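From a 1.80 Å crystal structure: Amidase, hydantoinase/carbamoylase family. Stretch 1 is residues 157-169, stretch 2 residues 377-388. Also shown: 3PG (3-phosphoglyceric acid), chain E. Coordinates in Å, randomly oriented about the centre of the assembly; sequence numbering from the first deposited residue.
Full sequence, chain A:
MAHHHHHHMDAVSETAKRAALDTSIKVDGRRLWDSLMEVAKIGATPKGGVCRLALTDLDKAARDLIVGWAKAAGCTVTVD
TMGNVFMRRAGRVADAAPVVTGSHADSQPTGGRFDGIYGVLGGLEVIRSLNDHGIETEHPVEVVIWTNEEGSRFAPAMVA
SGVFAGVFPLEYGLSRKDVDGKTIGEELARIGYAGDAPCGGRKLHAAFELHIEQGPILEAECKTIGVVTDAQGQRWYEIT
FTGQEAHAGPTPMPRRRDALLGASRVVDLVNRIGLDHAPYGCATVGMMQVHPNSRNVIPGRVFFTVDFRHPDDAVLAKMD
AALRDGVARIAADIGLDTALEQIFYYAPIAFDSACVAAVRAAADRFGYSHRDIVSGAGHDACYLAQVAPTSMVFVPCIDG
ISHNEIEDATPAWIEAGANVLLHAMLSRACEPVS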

# COMPACT_ATOMS: atom_id res chain seq x y z
N ALA A 157 14.44 7.40 12.15
CA ALA A 157 14.29 8.69 12.80
C ALA A 157 15.63 9.22 13.29
O ALA A 157 16.61 8.48 13.46
CB ALA A 157 13.34 8.58 13.98
N MET A 158 15.67 10.54 13.53
CA MET A 158 16.73 11.19 14.30
C MET A 158 18.11 11.03 13.65
O MET A 158 19.13 11.06 14.33
CB MET A 158 16.75 10.65 15.73
CG MET A 158 15.44 10.90 16.50
SD MET A 158 15.03 9.55 17.65
CE MET A 158 16.53 9.45 18.62
N VAL A 159 18.16 10.84 12.33
CA VAL A 159 19.45 10.49 11.74
C VAL A 159 20.38 11.70 11.72
O VAL A 159 21.59 11.56 11.89
CB VAL A 159 19.25 9.88 10.34
CG1 VAL A 159 20.57 9.77 9.60
CG2 VAL A 159 18.65 8.49 10.47
N ALA A 160 19.83 12.90 11.55
CA ALA A 160 20.70 14.07 11.42
C ALA A 160 21.33 14.44 12.76
O ALA A 160 22.51 14.83 12.80
CB ALA A 160 19.92 15.25 10.83
N SER A 161 20.58 14.34 13.87
CA SER A 161 21.22 14.50 15.17
C SER A 161 22.10 13.31 15.49
O SER A 161 23.10 13.45 16.20
CB SER A 161 20.18 14.73 16.27
OG SER A 161 19.17 13.74 16.27
N GLY A 162 21.77 12.12 14.96
CA GLY A 162 22.67 10.98 15.10
C GLY A 162 24.01 11.21 14.43
O GLY A 162 25.05 10.83 14.96
N VAL A 163 24.01 11.82 13.24
CA VAL A 163 25.28 12.17 12.61
C VAL A 163 26.02 13.19 13.46
O VAL A 163 27.23 13.06 13.71
CB VAL A 163 25.05 12.72 11.19
CG1 VAL A 163 26.38 13.16 10.61
CG2 VAL A 163 24.38 11.69 10.29
N PHE A 164 25.30 14.21 13.92
CA PHE A 164 25.91 15.25 14.76
C PHE A 164 26.59 14.64 15.97
O PHE A 164 27.74 14.99 16.29
CB PHE A 164 24.83 16.26 15.19
CG PHE A 164 25.39 17.45 15.93
CD1 PHE A 164 25.68 17.37 17.29
CD2 PHE A 164 25.62 18.65 15.27
CE1 PHE A 164 26.21 18.46 17.98
CE2 PHE A 164 26.15 19.74 15.94
CZ PHE A 164 26.44 19.65 17.31
N ALA A 165 25.92 13.70 16.63
CA ALA A 165 26.43 13.09 17.85
C ALA A 165 27.48 12.02 17.60
O ALA A 165 28.00 11.46 18.57
CB ALA A 165 25.26 12.48 18.65
N GLY A 166 27.83 11.72 16.35
CA GLY A 166 28.87 10.74 16.10
C GLY A 166 28.37 9.31 16.08
O GLY A 166 29.19 8.38 16.08
N VAL A 167 27.06 9.11 16.08
CA VAL A 167 26.49 7.77 16.07
C VAL A 167 26.53 7.17 14.66
O VAL A 167 26.81 5.98 14.49
CB VAL A 167 25.06 7.81 16.63
CG1 VAL A 167 24.37 6.46 16.45
CG2 VAL A 167 25.11 8.20 18.10
N PHE A 168 26.25 7.98 13.65
CA PHE A 168 26.21 7.60 12.24
C PHE A 168 27.21 8.43 11.44
O PHE A 168 27.35 9.63 11.70
CB PHE A 168 24.82 7.84 11.64
CG PHE A 168 23.70 7.21 12.39
CD1 PHE A 168 23.66 5.84 12.59
CD2 PHE A 168 22.63 7.98 12.84
CE1 PHE A 168 22.60 5.26 13.26
CE2 PHE A 168 21.58 7.40 13.52
CZ PHE A 168 21.56 6.04 13.73
N PRO A 169 27.86 7.86 10.43
CA PRO A 169 28.69 8.68 9.55
C PRO A 169 27.82 9.52 8.62
O PRO A 169 26.70 9.14 8.27
CB PRO A 169 29.52 7.66 8.77
CG PRO A 169 28.76 6.39 8.84
CD PRO A 169 27.90 6.43 10.08
C1 3PG E . 9.58 8.43 17.20
O1 3PG E . 8.73 7.82 16.52
O2 3PG E . 9.65 8.33 18.44
C2 3PG E . 10.55 9.31 16.47
O3 3PG E . 11.71 9.54 17.28
C3 3PG E . 9.87 10.63 16.18
O1P 3PG E . 9.58 11.29 17.42
P 3PG E . 8.51 12.53 17.43
O2P 3PG E . 8.87 13.41 16.25
O3P 3PG E . 7.16 11.85 17.27
O4P 3PG E . 8.76 13.21 18.79
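Stretch 2 (377-388) AGHDACYLAQVA

Stretch 2 enters as extended chain, turns into a short helix from about D380, and lays that helix alongside helix 159-164 with both running the same way: the N-to-C directions differ by only 11°, and the axes come within 8.4 Å. The register is set by S161 opposite D380, CA to CA 5.5 Å, and G162 opposite Y383, CA to CA 5.7 Å.

A377 and G378 still have extended backbone, beside the bound 3PG. G378 N donates to 3PG O2 at 2.7 Å, while G378 CA lies 3.7 Å from M158 SD. Glycine is what the packing allows here, since an ideal CB on G378 would fall 2.6 Å from M158 SD, a clash. H379 points its CB away from stretch 1 and offers backbone instead: H379 O lies 3.4 Å from M158 CE. The same H379 O accepts from C382 N at 2.8 Å, and H379 N donates to C382 SG at 3.5 Å, so the chain is tied into its first turn from both ends of one residue.

D380 supplies the polar lock. Its CB points sideways, but the m rotamer brings the carboxylate across, and S161 OG donates to D380 OD1 at 2.6 Å. Water 1 reinforces the joint, donating to D380 OD1 at 2.7 Å and accepting from S161 N at 3.2 Å. A381 turns away, and C382 adds a light apolar contact, C382 CB lying 4.0 Å from M158 CE.

Y383 is the centrepiece, with the largest covered area of any residue in the contact. Its ring lies against G162, and G162 CA sits over one face, 3.9 Å from the centroid of the Y383 ring. The close fit depends on a bare glycine: an ideal CB on G162 would be a tight 3.2 Å from Y383 CE2 and would clash with F168 CD2 at 2.5 Å. M158 O approaches the ring edge, 3.3 Å from Y383 CE2, V167 CG2 packs 3.7 Å from Y383 CD1, and the F168 ring meets the tyrosine obliquely, F168 CZ 3.4 Å from Y383 OH. The tyrosine backbone packs too, Y383 O lying 3.3 Å from A165 CB.

L384 reaches F164 with its end, L384 CD2 to F164 CD1 at 4.0 Å. A385 faces away. Q386 places Q386 OE1 3.4 Å from V167 CG2, and water 2 bridges onward, donating to Q386 OE1 and to A165 O, both at 2.9 Å. V387 closes the contact with V387 CG1 3.3 Å from A165 O, and A388 leaves it.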

# COMPACT_ATOMS: atom_id res chain seq x y z
N ALA A 377 8.58 8.70 23.08
CA ALA A 377 9.07 8.93 21.73
C ALA A 377 10.58 9.18 21.75
O ALA A 377 11.18 9.43 22.80
CB ALA A 377 8.36 10.12 21.08
N GLY A 378 11.18 9.09 20.57
CA GLY A 378 12.54 9.53 20.39
C GLY A 378 12.57 11.01 20.03
O GLY A 378 11.63 11.55 19.45
N HIS A 379 13.67 11.66 20.40
CA HIS A 379 13.88 13.06 20.10
C HIS A 379 15.34 13.27 19.76
O HIS A 379 16.20 12.48 20.15
CB HIS A 379 13.49 13.94 21.29
CG HIS A 379 12.13 13.64 21.81
ND1 HIS A 379 10.99 14.10 21.19
CD2 HIS A 379 11.72 12.88 22.85
CE1 HIS A 379 9.93 13.65 21.85
NE2 HIS A 379 10.35 12.92 22.86
N ASP A 380 15.62 14.35 19.03
CA ASP A 380 17.01 14.69 18.77
C ASP A 380 17.81 14.80 20.06
O ASP A 380 18.98 14.42 20.10
CB ASP A 380 17.08 15.97 17.95
CG ASP A 380 16.42 15.82 16.59
OD1 ASP A 380 16.93 15.02 15.79
OD2 ASP A 380 15.39 16.49 16.33
N ALA A 381 17.16 15.25 21.15
CA ALA A 381 17.83 15.31 22.44
C ALA A 381 18.39 13.96 22.88
O ALA A 381 19.37 13.92 23.63
CB ALA A 381 16.86 15.84 23.50
N CYS A 382 17.78 12.84 22.46
CA CYS A 382 18.30 11.53 22.86
C CYS A 382 19.71 11.32 22.33
O CYS A 382 20.55 10.69 22.99
CB CYS A 382 17.39 10.40 22.39
SG CYS A 382 15.69 10.54 23.03
N TYR A 383 19.99 11.82 21.12
CA TYR A 383 21.35 11.71 20.60
C TYR A 383 22.26 12.80 21.16
O TYR A 383 23.44 12.54 21.42
CB TYR A 383 21.32 11.75 19.07
CG TYR A 383 21.02 10.40 18.46
CD1 TYR A 383 21.62 9.24 18.96
CD2 TYR A 383 20.14 10.27 17.38
CE1 TYR A 383 21.36 7.99 18.39
CE2 TYR A 383 19.88 9.02 16.82
CZ TYR A 383 20.48 7.89 17.33
OH TYR A 383 20.23 6.66 16.76
N LEU A 384 21.75 14.01 21.37
CA LEU A 384 22.58 15.04 21.97
C LEU A 384 23.07 14.62 23.35
O LEU A 384 24.18 14.99 23.75
CB LEU A 384 21.81 16.35 22.08
CG LEU A 384 21.39 16.93 20.74
CD1 LEU A 384 20.69 18.28 20.93
CD2 LEU A 384 22.59 17.06 19.84
N ALA A 385 22.27 13.83 24.08
CA ALA A 385 22.67 13.39 25.41
C ALA A 385 23.95 12.57 25.39
O ALA A 385 24.62 12.47 26.42
CB ALA A 385 21.55 12.58 26.06
N GLN A 386 24.30 11.98 24.24
CA GLN A 386 25.53 11.19 24.16
C GLN A 386 26.78 12.06 24.12
O GLN A 386 27.88 11.56 24.39
CB GLN A 386 25.49 10.28 22.93
CG GLN A 386 24.37 9.24 22.94
CD GLN A 386 24.57 8.16 21.89
OE1 GLN A 386 25.69 7.95 21.42
NE2 GLN A 386 23.49 7.47 21.52
N VAL A 387 26.65 13.34 23.77
CA VAL A 387 27.81 14.20 23.58
C VAL A 387 27.77 15.46 24.44
O VAL A 387 28.79 16.16 24.51
CB VAL A 387 27.98 14.59 22.09
CG1 VAL A 387 28.27 13.34 21.26
CG2 VAL A 387 26.74 15.33 21.57
N ALA A 388 26.66 15.76 25.10
CA ALA A 388 26.60 16.97 25.91
C ALA A 388 25.58 16.75 27.02
O ALA A 388 24.64 15.97 26.84
CB ALA A 388 26.19 18.18 25.06
O HOH W 1 17.46 14.28 13.23
O HOH W 2 28.13 9.20 20.44